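Local atomic coordinates of iron-regulated transcriptional activator AFT2 (Saccharomyces cerevisiae, PDB entry 4LMG), a protein that activates the iron regulon of yeast when iron is low by recognising the 5'-CACCC-3' iron-responsive element in target promoters. Residues C73-R78 with M93-S98. Sequence-based numbering, arbitrary orientation.
With ZN (zinc ion), chain I; nucleotides of chain H.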
ATOM      1  N   CYS A  73     -17.146   8.362  -3.487  1.00 43.86           N
ATOM      2  CA  CYS A  73     -17.485   8.725  -4.856  1.00 42.92           C
ATOM      3  C   CYS A  73     -17.313   7.545  -5.807  1.00 35.89           C
ATOM      4  O   CYS A  73     -16.274   6.888  -5.802  1.00 30.53           O
ATOM      5  CB  CYS A  73     -16.629   9.901  -5.322  1.00 33.88           C
ATOM      6  SG  CYS A  73     -17.029  10.468  -6.980  1.00 35.36           S
ATOM      7  N   PRO A  74     -18.335   7.285  -6.637  1.00 40.60           N
ATOM      8  CA  PRO A  74     -18.385   6.140  -7.554  1.00 40.56           C
ATOM      9  C   PRO A  74     -17.572   6.347  -8.832  1.00 41.30           C
ATOM     10  O   PRO A  74     -17.267   5.373  -9.519  1.00 41.59           O
ATOM     11  CB  PRO A  74     -19.873   6.049  -7.896  1.00 39.81           C
ATOM     12  CG  PRO A  74     -20.342   7.463  -7.831  1.00 37.87           C
ATOM     13  CD  PRO A  74     -19.560   8.103  -6.710  1.00 38.80           C
ATOM     14  N   PHE A  75     -17.238   7.597  -9.143  1.00 38.18           N
ATOM     15  CA  PHE A  75     -16.460   7.921 -10.337  1.00 32.39           C
ATOM     16  C   PHE A  75     -15.247   7.006 -10.483  1.00 37.44           C
ATOM     17  O   PHE A  75     -14.501   6.792  -9.525  1.00 35.42           O
ATOM     18  CB  PHE A  75     -16.013   9.383 -10.290  1.00 32.33           C
ATOM     19  CG  PHE A  75     -15.220   9.821 -11.492  1.00 28.29           C
ATOM     20  CD1 PHE A  75     -13.835   9.850 -11.454  1.00 21.86           C
ATOM     21  CD2 PHE A  75     -15.861  10.224 -12.654  1.00 33.64           C
ATOM     22  CE1 PHE A  75     -13.103  10.264 -12.557  1.00 21.41           C
ATOM     23  CE2 PHE A  75     -15.136  10.638 -13.757  1.00 26.43           C
ATOM     24  CZ  PHE A  75     -13.756  10.657 -13.709  1.00 21.12           C
ATOM     25  N   ARG A  76     -15.054   6.467 -11.684  1.00 24.35           N
ATOM     26  CA  ARG A  76     -13.933   5.571 -11.947  1.00 31.15           C
ATOM     27  C   ARG A  76     -13.366   5.750 -13.349  1.00 35.78           C
ATOM     28  O   ARG A  76     -14.107   5.905 -14.317  1.00 29.46           O
ATOM     29  CB  ARG A  76     -14.347   4.109 -11.755  1.00 30.27           C
ATOM     30  CG  ARG A  76     -14.552   3.683 -10.312  1.00 31.97           C
ATOM     31  CD  ARG A  76     -13.298   3.906  -9.484  1.00 33.81           C
ATOM     32  NE  ARG A  76     -13.424   3.347  -8.140  1.00 32.10           N
ATOM     33  CZ  ARG A  76     -14.118   3.913  -7.157  1.00 32.87           C
ATOM     34  NH1 ARG A  76     -14.757   5.058  -7.364  1.00 20.02           N
ATOM     35  NH2 ARG A  76     -14.174   3.334  -5.966  1.00 35.58           N
ATOM     36  N   ILE A  77     -12.043   5.728 -13.450  1.00 34.28           N
ATOM     37  CA  ILE A  77     -11.381   5.688 -14.746  1.00 30.74           C
ATOM     38  C   ILE A  77     -10.549   4.415 -14.831  1.00 38.30           C
ATOM     39  O   ILE A  77      -9.789   4.097 -13.915  1.00 34.15           O
ATOM     40  CB  ILE A  77     -10.473   6.905 -14.966  1.00 30.57           C
ATOM     41  CG1 ILE A  77     -11.281   8.201 -14.867  1.00 30.26           C
ATOM     42  CG2 ILE A  77      -9.786   6.816 -16.319  1.00 27.76           C
ATOM     43  CD1 ILE A  77     -10.468   9.440 -15.147  1.00 23.21           C
ATOM     44  N   ARG A  78     -10.700   3.682 -15.926  1.00 32.63           N
ATOM     45  CA  ARG A  78      -9.973   2.432 -16.097  1.00 29.73           C
ATOM     46  C   ARG A  78      -9.174   2.433 -17.393  1.00 25.81           C
ATOM     47  O   ARG A  78      -9.736   2.534 -18.480  1.00 28.35           O
ATOM     48  CB  ARG A  78     -10.938   1.246 -16.060  1.00 43.86           C
ATOM     49  CG  ARG A  78     -10.263  -0.117 -16.030  1.00 57.57           C
ATOM     50  CD  ARG A  78     -11.239  -1.187 -15.572  1.00 72.04           C
ATOM     51  NE  ARG A  78     -10.662  -2.525 -15.628  1.00 86.91           N
ATOM     52  CZ  ARG A  78     -10.825  -3.365 -16.645  1.00 96.31           C
ATOM     53  NH1 ARG A  78     -11.551  -3.003 -17.695  1.00 99.29           N
ATOM     54  NH2 ARG A  78     -10.263  -4.566 -16.615  1.00 95.52           N
ATOM     55  N   MET A  93     -16.083   5.553 -16.120  1.00 43.49           N
ATOM     56  CA  MET A  93     -17.268   4.885 -15.596  1.00 50.27           C
ATOM     57  C   MET A  93     -17.926   5.743 -14.520  1.00 59.74           C
ATOM     58  O   MET A  93     -17.279   6.604 -13.924  1.00 60.49           O
ATOM     59  CB  MET A  93     -16.885   3.526 -15.012  1.00 58.34           C
ATOM     60  CG  MET A  93     -16.008   2.686 -15.926  1.00 60.63           C
ATOM     61  SD  MET A  93     -15.360   1.212 -15.117  1.00104.60           S
ATOM     62  CE  MET A  93     -14.418   0.484 -16.456  1.00145.29           C
ATOM     63  N   ASN A  94     -19.209   5.498 -14.269  1.00 68.48           N
ATOM     64  CA  ASN A  94     -19.959   6.252 -13.267  1.00 71.08           C
ATOM     65  C   ASN A  94     -19.562   7.721 -13.241  1.00 71.43           C
ATOM     66  O   ASN A  94     -18.960   8.195 -12.278  1.00 79.48           O
ATOM     67  CB  ASN A  94     -19.778   5.638 -11.878  1.00 77.21           C
ATOM     68  CG  ASN A  94     -20.501   4.315 -11.728  1.00 87.94           C
ATOM     69  OD1 ASN A  94     -19.879   3.275 -11.511  1.00 90.97           O
ATOM     70  ND2 ASN A  94     -21.824   4.348 -11.842  1.00 95.45           N
ATOM     71  N   ASN A  95     -19.904   8.438 -14.305  1.00 64.37           N
ATOM     72  CA  ASN A  95     -19.511   9.832 -14.444  1.00 69.37           C
ATOM     73  C   ASN A  95     -20.122  10.742 -13.378  1.00 65.44           C
ATOM     74  O   ASN A  95     -19.927  11.958 -13.403  1.00 60.06           O
ATOM     75  CB  ASN A  95     -19.859  10.340 -15.843  1.00 80.33           C
ATOM     76  CG  ASN A  95     -19.226  11.676 -16.147  1.00 90.82           C
ATOM     77  OD1 ASN A  95     -19.915  12.681 -16.319  1.00100.98           O
ATOM     78  ND2 ASN A  95     -17.901  11.699 -16.197  1.00 91.08           N
ATOM     79  N   ILE A  96     -20.856  10.144 -12.444  1.00 68.19           N
ATOM     80  CA  ILE A  96     -21.506  10.893 -11.377  1.00 72.56           C
ATOM     81  C   ILE A  96     -20.610  10.993 -10.150  1.00 72.13           C
ATOM     82  O   ILE A  96     -19.953  10.024  -9.772  1.00 81.76           O
ATOM     83  CB  ILE A  96     -22.827  10.228 -10.958  1.00 85.31           C
ATOM     84  CG1 ILE A  96     -23.698   9.952 -12.186  1.00 96.42           C
ATOM     85  CG2 ILE A  96     -23.564  11.096  -9.948  1.00 87.52           C
ATOM     86  CD1 ILE A  96     -24.970   9.195 -11.873  1.00102.39           C
ATOM     87  N   HIS A  97     -20.586  12.167  -9.531  1.00 62.70           N
ATOM     88  CA  HIS A  97     -19.798  12.375  -8.321  1.00 53.00           C
ATOM     89  C   HIS A  97     -20.690  12.587  -7.104  1.00 54.79           C
ATOM     90  O   HIS A  97     -21.821  13.056  -7.225  1.00 65.66           O
ATOM     91  CB  HIS A  97     -18.855  13.568  -8.489  1.00 43.53           C
ATOM     92  CG  HIS A  97     -17.789  13.355  -9.517  1.00 33.36           C
ATOM     93  ND1 HIS A  97     -16.540  12.867  -9.203  1.00 30.63           N
ATOM     94  CD2 HIS A  97     -17.785  13.570 -10.854  1.00 37.84           C
ATOM     95  CE1 HIS A  97     -15.812  12.789 -10.303  1.00 28.02           C
ATOM     96  NE2 HIS A  97     -16.544  13.211 -11.318  1.00 32.76           N
ATOM     97  N   SER A  98     -20.171  12.239  -5.932  1.00 48.72           N
ATOM     98  CA  SER A  98     -20.909  12.393  -4.686  1.00 52.77           C
ATOM     99  C   SER A  98     -20.425  13.628  -3.941  1.00 57.93           C
ATOM    100  O   SER A  98     -20.630  13.759  -2.734  1.00 59.58           O
ATOM    101  CB  SER A  98     -20.712  11.163  -3.802  1.00 43.12           C
ATOM    102  OG  SER A  98     -19.362  11.057  -3.384  1.00 35.83           O
TER
HETATM  103 ZN    ZN I 201     -15.590  12.135  -7.522  1.00 37.33          ZN
ATOM    104  O5'  DA H   1     -13.915  -2.462 -13.837  1.00 94.44           O
ATOM    105  C5'  DA H   1     -14.219  -1.455 -12.875  1.00 91.14           C
ATOM    106  C4'  DA H   1     -13.102  -1.321 -11.853  1.00 86.75           C
ATOM    107  O4'  DA H   1     -13.376  -0.197 -10.982  1.00 88.65           O
ATOM    108  C3'  DA H   1     -12.941  -2.499 -10.905  1.00 84.25           C
ATOM    109  O3'  DA H   1     -11.626  -2.511 -10.363  1.00 78.18           O
ATOM    110  C2'  DA H   1     -13.979  -2.183  -9.833  1.00 87.32           C
ATOM    111  C1'  DA H   1     -13.931  -0.658  -9.765  1.00 90.85           C
ATOM    112  N9   DA H   1     -15.244  -0.041  -9.607  1.00100.89           N
ATOM    113  C8   DA H   1     -16.163   0.209 -10.589  1.00103.41           C
ATOM    114  N7   DA H   1     -17.262   0.777 -10.156  1.00106.06           N
ATOM    115  C5   DA H   1     -17.051   0.910  -8.794  1.00110.37           C
ATOM    116  C6   DA H   1     -17.845   1.442  -7.759  1.00116.10           C
ATOM    117  N6   DA H   1     -19.064   1.958  -7.956  1.00118.04           N
ATOM    118  N1   DA H   1     -17.336   1.422  -6.509  1.00117.72           N
ATOM    119  C2   DA H   1     -16.116   0.905  -6.316  1.00114.93           C
ATOM    120  N3   DA H   1     -15.277   0.378  -7.206  1.00109.80           N
ATOM    121  C4   DA H   1     -15.810   0.411  -8.437  1.00107.03           C
TER
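In the WRKY-GCM1 fold of the AFT2 DNA-binding domain, 73-78 and 93-98 run antiparallel and bring two ligands to a zinc site at the end of the sheet. Cys73 SG binds the zinc at 2.3 Å and His97 ND1 at 2.1 Å. Cys50 and His99 complete the Cys2His2 site. Cys73 SG stands anti to its backbone N (chi1 -177°). It also accepts a weak hydrogen bond from Phe75 N, two residues on.

Beside the zinc, His97 also stacks on Phe75. Phe75 and His97 lie side by side in an offset stack, centroids 4.5 Å apart and planes tilted by 23°. His97 CE1 sits over one face of the Phe75 ring. His97 ND1 binds the metal, while CE1 and NE2 lie against Phe75 CG and CD2. Asn95 ND2 reaches the edge of the Phe75 ring, in its plane.

Two backbone hydrogen bonds join the segments where strand 76-82 starts and strand 87-93 ends, at one antiparallel hydrogen-bonded pair, Arg76 with Met93. Met93 N to Arg76 O is short, 2.7 Å, and runs nearly along the C=O axis. Arg76 N to Met93 O is longer, 3.2 Å, and its donor stands above the carbonyl plane. Next to the pair, Phe75 CA makes a CH...O contact with Asn94 O. Pro74 CG presses on Ile96 O.

Arg76, Arg78 and Met93 line the side facing DA1 of chain H. Arg78 and Met93 cross obliquely, with Met93 CE against Arg78 CB, and Met93 SD packs on the sugar of DA1 of chain H. The Arg76 chain bends at chi2 (-58°) and lays one guanidinium face against that adenine. Its NH1 is held by two backbone carbonyls: Phe75 O lies 2.8 Å from Arg76 NH1, and Cys73 O receives the other bond in its carbonyl plane, on a lone pair.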